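Side-chain contacts in putative chromatin binding protein (PDB 6QP0), which hydrolyses ATP in a tRNA-dependent manner and is essential for tRNA modification by Elongator, this chain being its P-loop NTPase-type domain: residues S105-D108 with A109-A112; K136-R139 with Y140-C144; P220-R223 with W224-P227. All coordinates share one frame; numbering follows the deposited sequence.

Contact 1. Residues S105-D108 with A109-A112; sequences SEKD and ARAA
A capping box begins helix 106-120, and the first backbone bond of the helix, from Ala109 N to Ser105 O at 3.0 Å, links the N-cap residue to the next turn. The box is reciprocal. Asp108 N donates to Ser105 OG at 3.3 Å, while Ser105 N points almost straight at Asp108 OD2, 3.1 Å away, so the capping serine and the aspartate three residues later each satisfy a backbone amide of the other. Next to this cap, one turn apart, Glu106 and Arg110 form an i to i+4 pair of opposite charge. Arg110 starts with CG beside its own backbone N (chi1 -64°) and folds back at chi3 (-63°), which lays the guanidinium over the first turn. One face of that group rests on Lys107 CA, 3.5 Å from its plane and toward its rim. The carboxylate of Glu106 is turned 71° against it, and the ion pair from Glu106 OE2 to Arg110 NH1 is long, at 4.0 Å; the closer approach is that of the Glu106 CG methylene, 3.6 Å from the same nitrogen. A stronger partner of OE2 lies elsewhere, the hydroxyl of Tyr134, which joins this helix start to the loop before helix 136-148. A water loosely bridges the pair: it donates to Glu106 OE2 at 2.9 Å and weakly accepts from Arg110 NH1, in the guanidinium plane, at 3.5 Å.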
loop_
_atom_site.group_PDB
_atom_site.type_symbol
_atom_site.label_atom_id
_atom_site.label_comp_id
_atom_site.label_asym_id
_atom_site.label_seq_id
_atom_site.Cartn_x
_atom_site.Cartn_y
_atom_site.Cartn_z
ATOM N N SER A 105 -2.833 8.250 16.628
ATOM C CA SER A 105 -3.104 9.158 15.527
ATOM C C SER A 105 -2.632 8.544 14.213
ATOM O O SER A 105 -1.911 7.543 14.183
ATOM C CB SER A 105 -2.416 10.506 15.761
ATOM O OG SER A 105 -1.005 10.363 15.734
ATOM N N GLU A 106 -3.053 9.165 13.110
ATOM C CA GLU A 106 -2.585 8.732 11.799
ATOM C C GLU A 106 -1.068 8.824 11.709
ATOM O O GLU A 106 -0.418 7.964 11.103
ATOM C CB GLU A 106 -3.247 9.574 10.709
ATOM C CG GLU A 106 -3.038 9.048 9.306
ATOM C CD GLU A 106 -3.784 9.853 8.261
ATOM O OE1 GLU A 106 -4.720 10.597 8.631
ATOM O OE2 GLU A 106 -3.434 9.741 7.068
ATOM N N LYS A 107 -0.485 9.863 12.312
ATOM C CA LYS A 107 0.969 9.985 12.358
ATOM C C LYS A 107 1.598 8.793 13.066
ATOM O O LYS A 107 2.666 8.317 12.666
ATOM C CB LYS A 107 1.345 11.293 13.053
ATOM C CG LYS A 107 2.832 11.567 13.159
ATOM C CD LYS A 107 3.072 13.025 13.525
ATOM C CE LYS A 107 4.399 13.224 14.242
ATOM N NZ LYS A 107 5.570 12.881 13.391
ATOM N N ASP A 108 0.951 8.296 14.125
ATOM C CA ASP A 108 1.438 7.094 14.792
ATOM C C ASP A 108 1.287 5.864 13.904
ATOM O O ASP A 108 2.109 4.944 13.977
ATOM C CB ASP A 108 0.696 6.884 16.112
ATOM C CG ASP A 108 0.978 7.980 17.126
ATOM O OD1 ASP A 108 2.126 8.470 17.182
ATOM O OD2 ASP A 108 0.048 8.350 17.873
ATOM N N ALA A 109 0.244 5.823 13.069
ATOM C CA ALA A 109 0.104 4.724 12.121
ATOM C C ALA A 109 1.283 4.685 11.156
ATOM O O ALA A 109 1.823 3.612 10.865
ATOM C CB ALA A 109 -1.211 4.852 11.352
ATOM N N ARG A 110 1.695 5.850 10.649
ATOM C CA ARG A 110 2.859 5.900 9.772
ATOM C C ARG A 110 4.123 5.496 10.521
ATOM O O ARG A 110 5.001 4.833 9.956
ATOM C CB ARG A 110 3.001 7.300 9.172
ATOM C CG ARG A 110 1.838 7.698 8.265
ATOM C CD ARG A 110 2.161 8.922 7.424
ATOM N NE ARG A 110 2.407 10.112 8.232
ATOM C CZ ARG A 110 1.453 10.884 8.745
ATOM N NH1 ARG A 110 0.175 10.592 8.547
ATOM N NH2 ARG A 110 1.779 11.948 9.467
ATOM N N ALA A 111 4.230 5.882 11.792
ATOM C CA ALA A 111 5.346 5.419 12.609
ATOM C C ALA A 111 5.363 3.896 12.680
ATOM O O ALA A 111 6.403 3.263 12.466
ATOM C CB ALA A 111 5.258 6.028 14.008
ATOM N N ALA A 112 4.207 3.290 12.964
ATOM C CA ALA A 112 4.124 1.836 13.035
ATOM C C ALA A 112 4.524 1.202 11.710
ATOM O O ALA A 112 5.317 0.255 11.674
ATOM C CB ALA A 112 2.709 1.411 13.428
HETATM O O HOH W 1 -1.112 8.021 6.615
#

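Contact 2. Residues K136-R139 with Y140-C144; sequences KGWR and YQLYC
With CG of Trp138 swung opposite its backbone N (chi1 168°) and CG of Leu142 placed beside its own N (chi1 -65°), the indole leans along helix 136-148 and the leucine fork lands on it. The result is an i to i+4 aromatic-aliphatic pair on the connecting helix of a beta-alpha-beta crossover, which leads from strand 125-130 to strand 153-158 and passes strand 4-9 on the way. Both branches of the leucine are used. CD1 sits over the five-membered ring, 3.8 Å from its centroid in a CH-pi contact and 3.6 Å from Trp138 CE2, and CD2 lies 3.6 Å from CZ2 and 3.7 Å from CH2 of the same indole. Leu142 also packs on Leu4 and Val6 of strand 4-9, while Trp138 touches Arg110, Leu113 and Tyr114 of helix 106-120; the leucine thus faces the sheet while the indole packs on helix 106-120. The same two residues share the ordinary helical bond, Leu142 N donating to Trp138 O at 3.0 Å. Gln141 comes from another direction: its amide stands nearly perpendicular to the indole (86°) and presents its oxygen to the ring rim. At the pyrrole side, Trp138 NE1 is hydrogen-bonded to Asn133 OD1; at the benzo side, Gln141 OE1 lies in the ring plane, 3.6 Å from CE3 and 3.7 Å from CZ3.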
loop_
_atom_site.group_PDB
_atom_site.type_symbol
_atom_site.label_atom_id
_atom_site.label_comp_id
_atom_site.label_asym_id
_atom_site.label_seq_id
_atom_site.Cartn_x
_atom_site.Cartn_y
_atom_site.Cartn_z
ATOM N N LYS A 136 2.165 12.213 -0.463
ATOM C CA LYS A 136 3.451 12.290 -1.148
ATOM C C LYS A 136 4.601 12.346 -0.152
ATOM O O LYS A 136 5.624 11.676 -0.335
ATOM C CB LYS A 136 3.479 13.508 -2.072
ATOM C CG LYS A 136 2.510 13.416 -3.239
ATOM C CD LYS A 136 2.507 14.688 -4.073
ATOM C CE LYS A 136 1.494 14.600 -5.209
ATOM N NZ LYS A 136 1.478 15.830 -6.051
ATOM N N GLY A 137 4.455 13.144 0.907
ATOM C CA GLY A 137 5.487 13.190 1.928
ATOM C C GLY A 137 5.750 11.830 2.544
ATOM O O GLY A 137 6.900 11.407 2.686
ATOM N N TRP A 138 4.682 11.123 2.919
ATOM C CA TRP A 138 4.841 9.779 3.463
ATOM C C TRP A 138 5.516 8.864 2.448
ATOM O O TRP A 138 6.456 8.133 2.783
ATOM C CB TRP A 138 3.481 9.227 3.889
ATOM C CG TRP A 138 3.479 7.763 4.194
ATOM C CD1 TRP A 138 2.711 6.808 3.599
ATOM C CD2 TRP A 138 4.285 7.083 5.164
ATOM N NE1 TRP A 138 2.981 5.576 4.141
ATOM C CE2 TRP A 138 3.946 5.717 5.103
ATOM C CE3 TRP A 138 5.257 7.496 6.080
ATOM C CZ2 TRP A 138 4.544 4.762 5.920
ATOM C CZ3 TRP A 138 5.850 6.546 6.891
ATOM C CH2 TRP A 138 5.492 5.195 6.806
ATOM N N ARG A 139 5.057 8.901 1.194
ATOM C CA ARG A 139 5.712 8.120 0.151
ATOM C C ARG A 139 7.164 8.546 -0.028
ATOM O O ARG A 139 8.005 7.733 -0.425
ATOM C CB ARG A 139 4.951 8.250 -1.170
ATOM C CG ARG A 139 3.607 7.522 -1.199
ATOM C CD ARG A 139 3.078 7.363 -2.630
ATOM N NE ARG A 139 2.788 8.647 -3.267
ATOM C CZ ARG A 139 1.588 9.222 -3.305
ATOM N NH1 ARG A 139 0.537 8.636 -2.746
ATOM N NH2 ARG A 139 1.437 10.392 -3.911
ATOM N N TYR A 140 7.478 9.813 0.263
ATOM C CA TYR A 140 8.863 10.262 0.190
ATOM C C TYR A 140 9.684 9.695 1.340
ATOM O O TYR A 140 10.857 9.345 1.159
ATOM C CB TYR A 140 8.927 11.788 0.190
ATOM C CG TYR A 140 10.339 12.328 0.233
ATOM C CD1 TYR A 140 11.102 12.419 -0.922
ATOM C CD2 TYR A 140 10.912 12.743 1.431
ATOM C CE1 TYR A 140 12.394 12.907 -0.889
ATOM C CE2 TYR A 140 12.203 13.234 1.474
ATOM C CZ TYR A 140 12.939 13.313 0.310
ATOM O OH TYR A 140 14.226 13.799 0.342
ATOM N N GLN A 141 9.090 9.599 2.534
ATOM C CA GLN A 141 9.777 8.964 3.652
ATOM C C GLN A 141 10.119 7.518 3.319
ATOM O O GLN A 141 11.246 7.062 3.545
ATOM C CB GLN A 141 8.915 9.026 4.914
ATOM C CG GLN A 141 8.536 10.426 5.376
ATOM C CD GLN A 141 7.696 10.407 6.645
ATOM O OE1 GLN A 141 7.865 9.538 7.501
ATOM N NE2 GLN A 141 6.779 11.362 6.766
ATOM N N LEU A 142 9.147 6.778 2.774
ATOM C CA LEU A 142 9.387 5.386 2.411
ATOM C C LEU A 142 10.464 5.278 1.344
ATOM O O LEU A 142 11.305 4.372 1.385
ATOM C CB LEU A 142 8.088 4.744 1.929
ATOM C CG LEU A 142 6.986 4.616 2.981
ATOM C CD1 LEU A 142 5.658 4.252 2.344
ATOM C CD2 LEU A 142 7.377 3.579 4.022
ATOM N N TYR A 143 10.452 6.191 0.372
ATOM C CA TYR A 143 11.511 6.229 -0.630
ATOM C C TYR A 143 12.874 6.379 0.034
ATOM O O TYR A 143 13.801 5.611 -0.241
ATOM C CB TYR A 143 11.238 7.370 -1.616
ATOM C CG TYR A 143 12.405 7.757 -2.497
ATOM C CD1 TYR A 143 12.740 7.005 -3.614
ATOM C CD2 TYR A 143 13.158 8.890 -2.219
ATOM C CE1 TYR A 143 13.804 7.365 -4.424
ATOM C CE2 TYR A 143 14.221 9.258 -3.021
ATOM C CZ TYR A 143 14.540 8.494 -4.122
ATOM O OH TYR A 143 15.599 8.861 -4.920
ATOM N N CYS A 144 13.009 7.359 0.930
ATOM C CA CYS A 144 14.271 7.538 1.636
ATOM C C CYS A 144 14.590 6.342 2.523
ATOM O O CYS A 144 15.766 6.045 2.761
ATOM C CB CYS A 144 14.226 8.820 2.464
ATOM S SG CYS A 144 13.969 10.304 1.470
#

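Contact 3. Residues P220-R223 with W224-P227; sequences PMTR and WDSP
The carboxylate of Asp225, which runs beside Thr222 and points the same way, is held by both of its oxygens: OD1 forms a salt bridge to Arg139 of helix 136-148, and OD2 is hydrogen-bonded to Asn219 N within the loop. Asp225 CB lies 3.4 Å from Thr222 OG1, and that hydroxyl is hydrogen-bonded to Asn219 O. The backbone oxygens take part less firmly. Asp225 N reaches Thr222 O in a weak hydrogen bond of 3.4 Å (139° at the hydrogen), and one residue further on, Arg223 O receives a similarly weak bond from Ser226 OG at 3.5 Å. The branch point of Thr222, CB, sits over the indole of Trp224, 3.5 Å from the centroid of the six-membered ring and only 11° off its normal, a CH-pi contact close to the ring centre; the methyl CG2 continues over the outer rim, 3.5 Å from CZ2. The indole comes under the threonine because its CG lies between the backbone N and the carbonyl carbon (chi1 58°). Residues 222-225 form a type I beta turn, with Arg223 and Trp224 at its corners, in the loop between helix 205-213 and strand 228-231, an outermost strand of the parallel sheet. A cis peptide bond precedes Pro227, whose backbone pairs with Val155 as the chain enters that strand. The extended Arg223 chain reaches the indole at its rim instead of stacking on it. Its guanidinium stands nearly upright to the ring, presenting a face to the benzo edge, and Arg223 NH2 lies in the indole plane, 3.7 Å from Trp224 CZ3.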
loop_
_atom_site.group_PDB
_atom_site.type_symbol
_atom_site.label_atom_id
_atom_site.label_comp_id
_atom_site.label_asym_id
_atom_site.label_seq_id
_atom_site.Cartn_x
_atom_site.Cartn_y
_atom_site.Cartn_z
ATOM N N PRO A 220 4.704 10.531 -11.315
ATOM C CA PRO A 220 5.952 9.986 -11.878
ATOM C C PRO A 220 6.989 11.047 -12.203
ATOM O O PRO A 220 8.132 10.690 -12.517
ATOM C CB PRO A 220 5.486 9.265 -13.151
ATOM C CG PRO A 220 4.022 9.038 -12.958
ATOM C CD PRO A 220 3.534 10.197 -12.147
ATOM N N MET A 221 6.629 12.331 -12.157
ATOM C CA MET A 221 7.622 13.382 -12.332
ATOM C C MET A 221 8.587 13.431 -11.153
ATOM O O MET A 221 9.725 13.890 -11.302
ATOM C CB MET A 221 6.929 14.735 -12.501
ATOM C CG MET A 221 5.921 14.783 -13.644
ATOM S SD MET A 221 6.694 14.767 -15.273
ATOM C CE MET A 221 7.342 16.433 -15.357
ATOM N N THR A 222 8.154 12.966 -9.984
ATOM C CA THR A 222 8.989 12.967 -8.792
ATOM C C THR A 222 9.686 11.623 -8.637
ATOM O O THR A 222 9.117 10.572 -8.947
ATOM C CB THR A 222 8.155 13.266 -7.546
ATOM O OG1 THR A 222 7.183 12.231 -7.356
ATOM C CG2 THR A 222 7.449 14.608 -7.686
ATOM N N ARG A 223 10.926 11.667 -8.143
ATOM C CA ARG A 223 11.733 10.461 -8.022
ATOM C C ARG A 223 11.211 9.506 -6.959
ATOM O O ARG A 223 11.483 8.303 -7.043
ATOM C CB ARG A 223 13.183 10.836 -7.706
ATOM C CG ARG A 223 13.351 11.601 -6.406
ATOM C CD ARG A 223 14.774 12.102 -6.226
ATOM N NE ARG A 223 14.947 12.773 -4.941
ATOM C CZ ARG A 223 14.550 14.017 -4.685
ATOM N NH1 ARG A 223 14.751 14.541 -3.484
ATOM N NH2 ARG A 223 13.951 14.736 -5.625
ATOM N N TRP A 224 10.475 9.999 -5.965
ATOM C CA TRP A 224 9.992 9.136 -4.897
ATOM C C TRP A 224 8.686 8.436 -5.242
ATOM O O TRP A 224 8.334 7.452 -4.580
ATOM C CB TRP A 224 9.819 9.933 -3.598
ATOM C CG TRP A 224 8.889 11.094 -3.714
ATOM C CD1 TRP A 224 7.536 11.081 -3.544
ATOM C CD2 TRP A 224 9.243 12.448 -4.016
ATOM N NE1 TRP A 224 7.024 12.342 -3.727
ATOM C CE2 TRP A 224 8.052 13.200 -4.017
ATOM C CE3 TRP A 224 10.450 13.097 -4.287
ATOM C CZ2 TRP A 224 8.032 14.568 -4.279
ATOM C CZ3 TRP A 224 10.430 14.455 -4.547
ATOM C CH2 TRP A 224 9.230 15.176 -4.541
ATOM N N ASP A 225 7.965 8.908 -6.254
ATOM C CA ASP A 225 6.781 8.215 -6.744
ATOM C C ASP A 225 7.072 7.349 -7.961
ATOM O O ASP A 225 6.165 6.667 -8.450
ATOM C CB ASP A 225 5.674 9.219 -7.079
ATOM C CG ASP A 225 4.958 9.729 -5.843
ATOM O OD1 ASP A 225 5.080 9.095 -4.774
ATOM O OD2 ASP A 225 4.264 10.763 -5.944
ATOM N N SER A 226 8.308 7.360 -8.461
ATOM C CA SER A 226 8.700 6.511 -9.572
ATOM C C SER A 226 9.699 5.460 -9.099
ATOM O O SER A 226 10.416 5.678 -8.117
ATOM C CB SER A 226 9.338 7.324 -10.705
ATOM O OG SER A 226 10.668 7.685 -10.377
ATOM N N PRO A 227 9.780 4.305 -9.776
ATOM C CA PRO A 227 8.934 3.906 -10.912
ATOM C C PRO A 227 7.495 3.601 -10.495
ATOM O O PRO A 227 7.276 2.852 -9.546
ATOM C CB PRO A 227 9.630 2.649 -11.450
ATOM C CG PRO A 227 10.450 2.142 -10.313
ATOM C CD PRO A 227 10.873 3.347 -9.532
#

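Contact 2 is the middle member of the three. Its Trp138 packs against contact 1, CH2 coming 3.2 Å from Arg110 O. Its other flank meets contact 3 through the salt bridge from Arg139 NE to Asp225 OD1, 2.8 Å long, and the edge-to-face rings of Tyr140 and Trp224. Contacts 1 and 3 do not touch each other; their nearest atoms are about 12 Å apart. The nucleotide site lies at some remove. Side chain to side chain, Arg139 is about 10 Å from Lys15 and Glu106 about 11 Å from it, and Trp138 is about 13 Å from the bound magnesium ion. Contact 3 lies away from that site.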